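Local coordinates for kinesin-like protein KIF19 (Mus musculus, PDB 5GSZ) that walks toward microtubule plus ends as a kinesin-8 motor and depolymerises microtubules at ciliary tips, thereby regulating the length of motile cilia, at residues D141-N155 and R219-R233. Residues are numbered along the deposited sequence; the frame is centred on the assembly and turned at random.
Sequences DMEYEVSMSYLEIYN and RSHAVLQVAVRQRSR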
loop_
_atom_site.group_PDB
_atom_site.type_symbol
_atom_site.label_atom_id
_atom_site.label_comp_id
_atom_site.label_asym_id
_atom_site.label_seq_id
_atom_site.Cartn_x
_atom_site.Cartn_y
_atom_site.Cartn_z
ATOM N N ASP A 141 -18.533 -9.176 24.953
ATOM C CA ASP A 141 -17.475 -9.764 25.756
ATOM C C ASP A 141 -16.255 -8.869 25.913
ATOM O O ASP A 141 -15.459 -9.105 26.831
ATOM C CB ASP A 141 -17.016 -11.091 25.139
ATOM C CG ASP A 141 -18.109 -12.143 25.107
ATOM O OD1 ASP A 141 -19.083 -12.039 25.879
ATOM O OD2 ASP A 141 -17.976 -13.099 24.310
ATOM N N MET A 142 -16.082 -7.863 25.047
ATOM C CA MET A 142 -14.822 -7.137 24.929
ATOM C C MET A 142 -15.026 -5.626 24.983
ATOM O O MET A 142 -16.054 -5.097 24.548
ATOM C CB MET A 142 -14.119 -7.489 23.625
ATOM C CG MET A 142 -13.812 -8.961 23.430
ATOM S SD MET A 142 -12.579 -9.622 24.580
ATOM C CE MET A 142 -12.141 -11.122 23.705
ATOM N N GLU A 143 -14.022 -4.934 25.519
ATOM C CA GLU A 143 -13.917 -3.486 25.382
ATOM C C GLU A 143 -12.852 -3.157 24.348
ATOM O O GLU A 143 -11.823 -3.833 24.278
ATOM C CB GLU A 143 -13.583 -2.807 26.714
ATOM C CG GLU A 143 -14.422 -3.313 27.898
ATOM C CD GLU A 143 -13.790 -3.032 29.264
ATOM O OE1 GLU A 143 -12.615 -2.600 29.300
ATOM O OE2 GLU A 143 -14.483 -3.261 30.285
ATOM N N TYR A 144 -13.111 -2.130 23.533
ATOM C CA TYR A 144 -12.183 -1.733 22.483
ATOM C C TYR A 144 -11.837 -0.254 22.569
ATOM O O TYR A 144 -12.655 0.581 22.970
ATOM C CB TYR A 144 -12.711 -2.034 21.073
ATOM C CG TYR A 144 -12.958 -3.489 20.781
ATOM C CD1 TYR A 144 -14.125 -4.108 21.171
ATOM C CD2 TYR A 144 -11.988 -4.261 20.157
ATOM C CE1 TYR A 144 -14.346 -5.468 20.896
ATOM C CE2 TYR A 144 -12.192 -5.603 19.890
ATOM C CZ TYR A 144 -13.368 -6.202 20.263
ATOM O OH TYR A 144 -13.572 -7.528 19.992
ATOM N N GLU A 145 -10.594 0.040 22.199
ATOM C CA GLU A 145 -10.121 1.392 21.935
ATOM C C GLU A 145 -9.586 1.421 20.509
ATOM O O GLU A 145 -8.837 0.525 20.101
ATOM C CB GLU A 145 -9.036 1.822 22.934
ATOM C CG GLU A 145 -9.556 2.590 24.142
ATOM C CD GLU A 145 -8.468 2.882 25.172
ATOM O OE1 GLU A 145 -7.607 2.006 25.417
ATOM O OE2 GLU A 145 -8.459 4.010 25.719
ATOM N N VAL A 146 -9.990 2.430 19.744
ATOM C CA VAL A 146 -9.572 2.569 18.357
ATOM C C VAL A 146 -9.076 3.983 18.137
ATOM O O VAL A 146 -9.807 4.942 18.406
ATOM C CB VAL A 146 -10.719 2.274 17.381
ATOM C CG1 VAL A 146 -10.190 2.289 15.969
ATOM C CG2 VAL A 146 -11.369 0.977 17.708
ATOM N N SER A 147 -7.853 4.110 17.626
ATOM C CA SER A 147 -7.344 5.375 17.117
ATOM C C SER A 147 -6.759 5.170 15.725
ATOM O O SER A 147 -6.281 4.081 15.394
ATOM C CB SER A 147 -6.286 5.952 18.044
ATOM O OG SER A 147 -5.188 5.062 18.123
ATOM N N MET A 148 -6.803 6.226 14.905
ATOM C CA MET A 148 -6.160 6.201 13.594
ATOM C C MET A 148 -5.376 7.479 13.363
ATOM O O MET A 148 -5.743 8.551 13.844
ATOM C CB MET A 148 -7.149 6.041 12.443
ATOM C CG MET A 148 -8.155 7.137 12.381
ATOM S SD MET A 148 -9.200 7.015 10.928
ATOM C CE MET A 148 -8.424 8.186 9.825
ATOM N N SER A 149 -4.294 7.353 12.609
ATOM C CA SER A 149 -3.494 8.493 12.204
ATOM C C SER A 149 -3.263 8.418 10.711
ATOM O O SER A 149 -3.415 7.362 10.097
ATOM C CB SER A 149 -2.161 8.533 12.930
ATOM O OG SER A 149 -2.374 8.685 14.307
ATOM N N TYR A 150 -2.862 9.544 10.134
ATOM C CA TYR A 150 -2.668 9.622 8.687
ATOM C C TYR A 150 -1.503 10.566 8.425
ATOM O O TYR A 150 -1.631 11.774 8.626
ATOM C CB TYR A 150 -3.947 10.095 8.010
ATOM C CG TYR A 150 -3.984 9.957 6.521
ATOM C CD1 TYR A 150 -3.542 8.804 5.897
ATOM C CD2 TYR A 150 -4.524 10.974 5.728
ATOM C CE1 TYR A 150 -3.601 8.676 4.488
ATOM C CE2 TYR A 150 -4.604 10.852 4.343
ATOM C CZ TYR A 150 -4.144 9.710 3.733
ATOM O OH TYR A 150 -4.218 9.608 2.376
ATOM N N LEU A 151 -0.376 10.021 7.981
ATOM C CA LEU A 151 0.861 10.782 7.892
ATOM C C LEU A 151 1.455 10.668 6.488
ATOM O O LEU A 151 1.088 9.784 5.704
ATOM C CB LEU A 151 1.857 10.300 8.955
ATOM C CG LEU A 151 2.271 8.839 8.803
ATOM C CD1 LEU A 151 3.737 8.710 8.445
ATOM C CD2 LEU A 151 1.920 8.060 10.035
ATOM N N GLU A 152 2.358 11.596 6.166
ATOM C CA GLU A 152 3.175 11.497 4.970
ATOM C C GLU A 152 4.608 11.162 5.345
ATOM O O GLU A 152 5.094 11.574 6.397
ATOM C CB GLU A 152 3.174 12.793 4.173
ATOM C CG GLU A 152 3.780 12.681 2.781
ATOM C CD GLU A 152 3.797 14.012 2.064
ATOM O OE1 GLU A 152 4.263 15.001 2.680
ATOM O OE2 GLU A 152 3.293 14.078 0.915
ATOM N N ILE A 153 5.262 10.384 4.485
ATOM C CA ILE A 153 6.718 10.323 4.399
ATOM C C ILE A 153 7.100 10.827 3.015
ATOM O O ILE A 153 6.720 10.232 1.996
ATOM C CB ILE A 153 7.274 8.909 4.633
ATOM C CG1 ILE A 153 6.558 8.235 5.797
ATOM C CG2 ILE A 153 8.767 8.982 4.939
ATOM C CD1 ILE A 153 6.920 6.775 5.931
ATOM N N TYR A 154 7.823 11.936 2.978
ATOM C CA TYR A 154 8.277 12.554 1.740
ATOM C C TYR A 154 9.762 12.820 1.908
ATOM O O TYR A 154 10.153 13.629 2.752
ATOM C CB TYR A 154 7.519 13.850 1.448
ATOM C CG TYR A 154 7.982 14.487 0.177
ATOM C CD1 TYR A 154 7.399 14.158 -1.042
ATOM C CD2 TYR A 154 9.039 15.386 0.180
ATOM C CE1 TYR A 154 7.848 14.726 -2.214
ATOM C CE2 TYR A 154 9.494 15.955 -0.978
ATOM C CZ TYR A 154 8.900 15.627 -2.174
ATOM O OH TYR A 154 9.368 16.208 -3.331
ATOM N N ASN A 155 10.588 12.154 1.113
ATOM C CA ASN A 155 12.036 12.300 1.236
ATOM C C ASN A 155 12.457 12.136 2.692
ATOM O O ASN A 155 13.148 12.976 3.269
ATOM C CB ASN A 155 12.511 13.644 0.679
ATOM C CG ASN A 155 12.566 13.662 -0.828
ATOM O OD1 ASN A 155 12.751 12.627 -1.466
ATOM N ND2 ASN A 155 12.406 14.843 -1.410
ATOM N N ARG A 219 6.528 11.080 -5.066
ATOM C CA ARG A 219 7.444 10.579 -4.052
ATOM C C ARG A 219 6.849 10.620 -2.649
ATOM O O ARG A 219 7.589 10.618 -1.662
ATOM C CB ARG A 219 8.736 11.384 -4.097
ATOM C CG ARG A 219 9.151 11.787 -5.496
ATOM C CD ARG A 219 10.498 12.480 -5.444
ATOM N NE ARG A 219 11.294 11.943 -4.347
ATOM C CZ ARG A 219 12.201 10.983 -4.485
ATOM N NH1 ARG A 219 12.433 10.463 -5.681
ATOM N NH2 ARG A 219 12.871 10.546 -3.431
ATOM N N SER A 220 5.537 10.666 -2.537
ATOM C CA SER A 220 4.866 10.826 -1.259
ATOM C C SER A 220 4.239 9.495 -0.870
ATOM O O SER A 220 3.335 9.012 -1.561
ATOM C CB SER A 220 3.818 11.924 -1.353
ATOM O OG SER A 220 2.965 11.860 -0.238
ATOM N N HIS A 221 4.749 8.882 0.214
ATOM C CA HIS A 221 4.065 7.771 0.873
ATOM C C HIS A 221 2.961 8.321 1.751
ATOM O O HIS A 221 3.190 9.255 2.523
ATOM C CB HIS A 221 4.994 6.960 1.771
ATOM C CG HIS A 221 6.116 6.273 1.064
ATOM N ND1 HIS A 221 5.938 5.542 -0.090
ATOM C CD2 HIS A 221 7.422 6.144 1.393
ATOM C CE1 HIS A 221 7.094 5.022 -0.463
ATOM N NE2 HIS A 221 8.010 5.380 0.417
ATOM N N ALA A 222 1.779 7.732 1.674
ATOM C CA ALA A 222 0.714 8.078 2.607
ATOM C C ALA A 222 0.436 6.865 3.487
ATOM O O ALA A 222 0.174 5.770 2.987
ATOM C CB ALA A 222 -0.536 8.551 1.867
ATOM N N VAL A 223 0.535 7.040 4.794
ATOM C CA VAL A 223 0.327 5.933 5.710
ATOM C C VAL A 223 -0.873 6.249 6.579
ATOM O O VAL A 223 -0.902 7.273 7.275
ATOM C CB VAL A 223 1.559 5.634 6.571
ATOM C CG1 VAL A 223 1.317 4.346 7.326
ATOM C CG2 VAL A 223 2.835 5.525 5.702
ATOM N N LEU A 224 -1.867 5.378 6.518
ATOM C CA LEU A 224 -2.977 5.375 7.454
ATOM C C LEU A 224 -2.782 4.183 8.398
ATOM O O LEU A 224 -2.726 3.024 7.953
ATOM C CB LEU A 224 -4.307 5.303 6.700
ATOM C CG LEU A 224 -5.531 5.321 7.608
ATOM C CD1 LEU A 224 -5.654 6.684 8.210
ATOM C CD2 LEU A 224 -6.785 4.959 6.846
ATOM N N GLN A 225 -2.619 4.460 9.687
ATOM C CA GLN A 225 -2.498 3.392 10.667
ATOM C C GLN A 225 -3.652 3.442 11.649
ATOM O O GLN A 225 -4.083 4.515 12.066
ATOM C CB GLN A 225 -1.170 3.428 11.409
ATOM C CG GLN A 225 -0.630 4.781 11.741
ATOM C CD GLN A 225 0.329 4.698 12.926
ATOM O OE1 GLN A 225 0.280 3.733 13.720
ATOM N NE2 GLN A 225 1.236 5.679 13.031
ATOM N N VAL A 226 -4.167 2.262 11.971
ATOM C CA VAL A 226 -5.277 2.082 12.889
ATOM C C VAL A 226 -4.821 1.133 13.982
ATOM O O VAL A 226 -4.421 -0.001 13.694
ATOM C CB VAL A 226 -6.521 1.514 12.189
ATOM C CG1 VAL A 226 -7.685 1.426 13.180
ATOM C CG2 VAL A 226 -6.869 2.342 10.986
ATOM N N ALA A 227 -4.892 1.591 15.228
ATOM C CA ALA A 227 -4.559 0.791 16.400
ATOM C C ALA A 227 -5.843 0.339 17.085
ATOM O O ALA A 227 -6.829 1.082 17.107
ATOM C CB ALA A 227 -3.699 1.603 17.361
ATOM N N VAL A 228 -5.841 -0.883 17.626
ATOM C CA VAL A 228 -7.029 -1.467 18.270
ATOM C C VAL A 228 -6.596 -2.223 19.524
ATOM O O VAL A 228 -5.908 -3.248 19.431
ATOM C CB VAL A 228 -7.817 -2.404 17.340
ATOM C CG1 VAL A 228 -8.975 -3.014 18.077
ATOM C CG2 VAL A 228 -8.326 -1.661 16.112
ATOM N N ARG A 229 -7.008 -1.745 20.689
ATOM C CA ARG A 229 -6.773 -2.459 21.932
ATOM C C ARG A 229 -8.034 -3.217 22.351
ATOM O O ARG A 229 -9.157 -2.736 22.176
ATOM C CB ARG A 229 -6.313 -1.505 23.032
ATOM C CG ARG A 229 -5.676 -2.214 24.213
ATOM C CD ARG A 229 -4.725 -1.314 24.939
ATOM N NE ARG A 229 -5.389 -0.138 25.496
ATOM C CZ ARG A 229 -4.739 0.945 25.920
ATOM N NH1 ARG A 229 -3.414 0.986 25.842
ATOM N NH2 ARG A 229 -5.408 1.986 26.419
ATOM N N GLN A 230 -7.835 -4.432 22.862
ATOM C CA GLN A 230 -8.909 -5.368 23.175
ATOM C C GLN A 230 -8.636 -5.958 24.546
ATOM O O GLN A 230 -7.638 -6.668 24.729
ATOM C CB GLN A 230 -9.004 -6.495 22.137
ATOM C CG GLN A 230 -10.262 -7.351 22.243
ATOM C CD GLN A 230 -10.113 -8.722 21.561
ATOM O OE1 GLN A 230 -9.005 -9.244 21.439
ATOM N NE2 GLN A 230 -11.228 -9.287 21.079
ATOM N N ARG A 231 -9.514 -5.677 25.500
ATOM C CA ARG A 231 -9.454 -6.313 26.802
ATOM C C ARG A 231 -10.807 -6.939 27.112
ATOM O O ARG A 231 -11.850 -6.490 26.629
ATOM C CB ARG A 231 -9.028 -5.318 27.915
ATOM C CG ARG A 231 -10.167 -4.531 28.530
ATOM C CD ARG A 231 -9.670 -3.564 29.575
ATOM N NE ARG A 231 -8.922 -2.473 28.963
ATOM C CZ ARG A 231 -7.620 -2.288 29.138
ATOM N NH1 ARG A 231 -6.938 -3.134 29.909
ATOM N NH2 ARG A 231 -7.002 -1.273 28.541
ATOM N N SER A 232 -10.770 -7.991 27.922
ATOM C CA SER A 232 -11.967 -8.710 28.327
ATOM C C SER A 232 -12.775 -7.914 29.344
ATOM O O SER A 232 -12.249 -7.104 30.108
ATOM C CB SER A 232 -11.578 -10.062 28.920
ATOM O OG SER A 232 -12.702 -10.809 29.334
ATOM N N ARG A 233 -14.070 -8.149 29.340
ATOM C CA ARG A 233 -14.947 -7.561 30.332
ATOM C C ARG A 233 -15.036 -8.409 31.594
ATOM O O ARG A 233 -15.571 -7.938 32.603
ATOM C CB ARG A 233 -16.350 -7.357 29.735
ATOM C CG ARG A 233 -16.420 -6.380 28.578
ATOM C CD ARG A 233 -17.842 -6.149 28.109
ATOM N NE ARG A 233 -17.880 -5.132 27.064
ATOM C CZ ARG A 233 -17.913 -3.828 27.302
ATOM N NH1 ARG A 233 -17.928 -3.385 28.546
ATOM N NH2 ARG A 233 -17.923 -2.974 26.300
#
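From M142–S232 to I153–H221, strands 142-154 and 220-232 illustrate how two long antiparallel strands zip together, their axes at 167°. Paired N-H···O bonds join E143 to R231, E145 to R229, S147 to A227, S149 to Q225, L151 to V223 and I153 to H221.

Polar side chains add bonds across the pair. The Y144 ring and Q230 chain lie side by side, ring and amide planes 34° apart; CG of Q230 sits 3.5 Å from CE2 of Y144, and NE2 of Q230 donates to Y144 OH (3.1 Å), which also bonds T138. A leucine here would remove the hydroxyl, and the Q230 amide would probably lose its mate and be freer to turn, with T138 losing the same partner. The E152 chain is extended, its CG trans to the main-chain N (chi1 -169°), and this brings OE2 to the hydroxyl of S220, which donates to the carboxylate's anti lone pair; R159 and T207 hold OE1. At the opposite end, CG of E143 lies over the R233 guanidinium, and long salt bridges tie E143 to R231 and R233.

Apolar contacts run along the middle of the same face as Y144: V146 CG1 meets V226 CG1 at 3.8 Å, M148 CE meets L224 CD1 at 3.5 Å, and Y150 CD1 meets L224 CB at 3.7 Å.

Within the central sheet of the kinesin motor domain, strands 157-160 and 242-250 flank the pair. Helix 123-136 covers the face of Y144, V146, M148 and L224; helix 302-307 packs against I153 and V223 on the other.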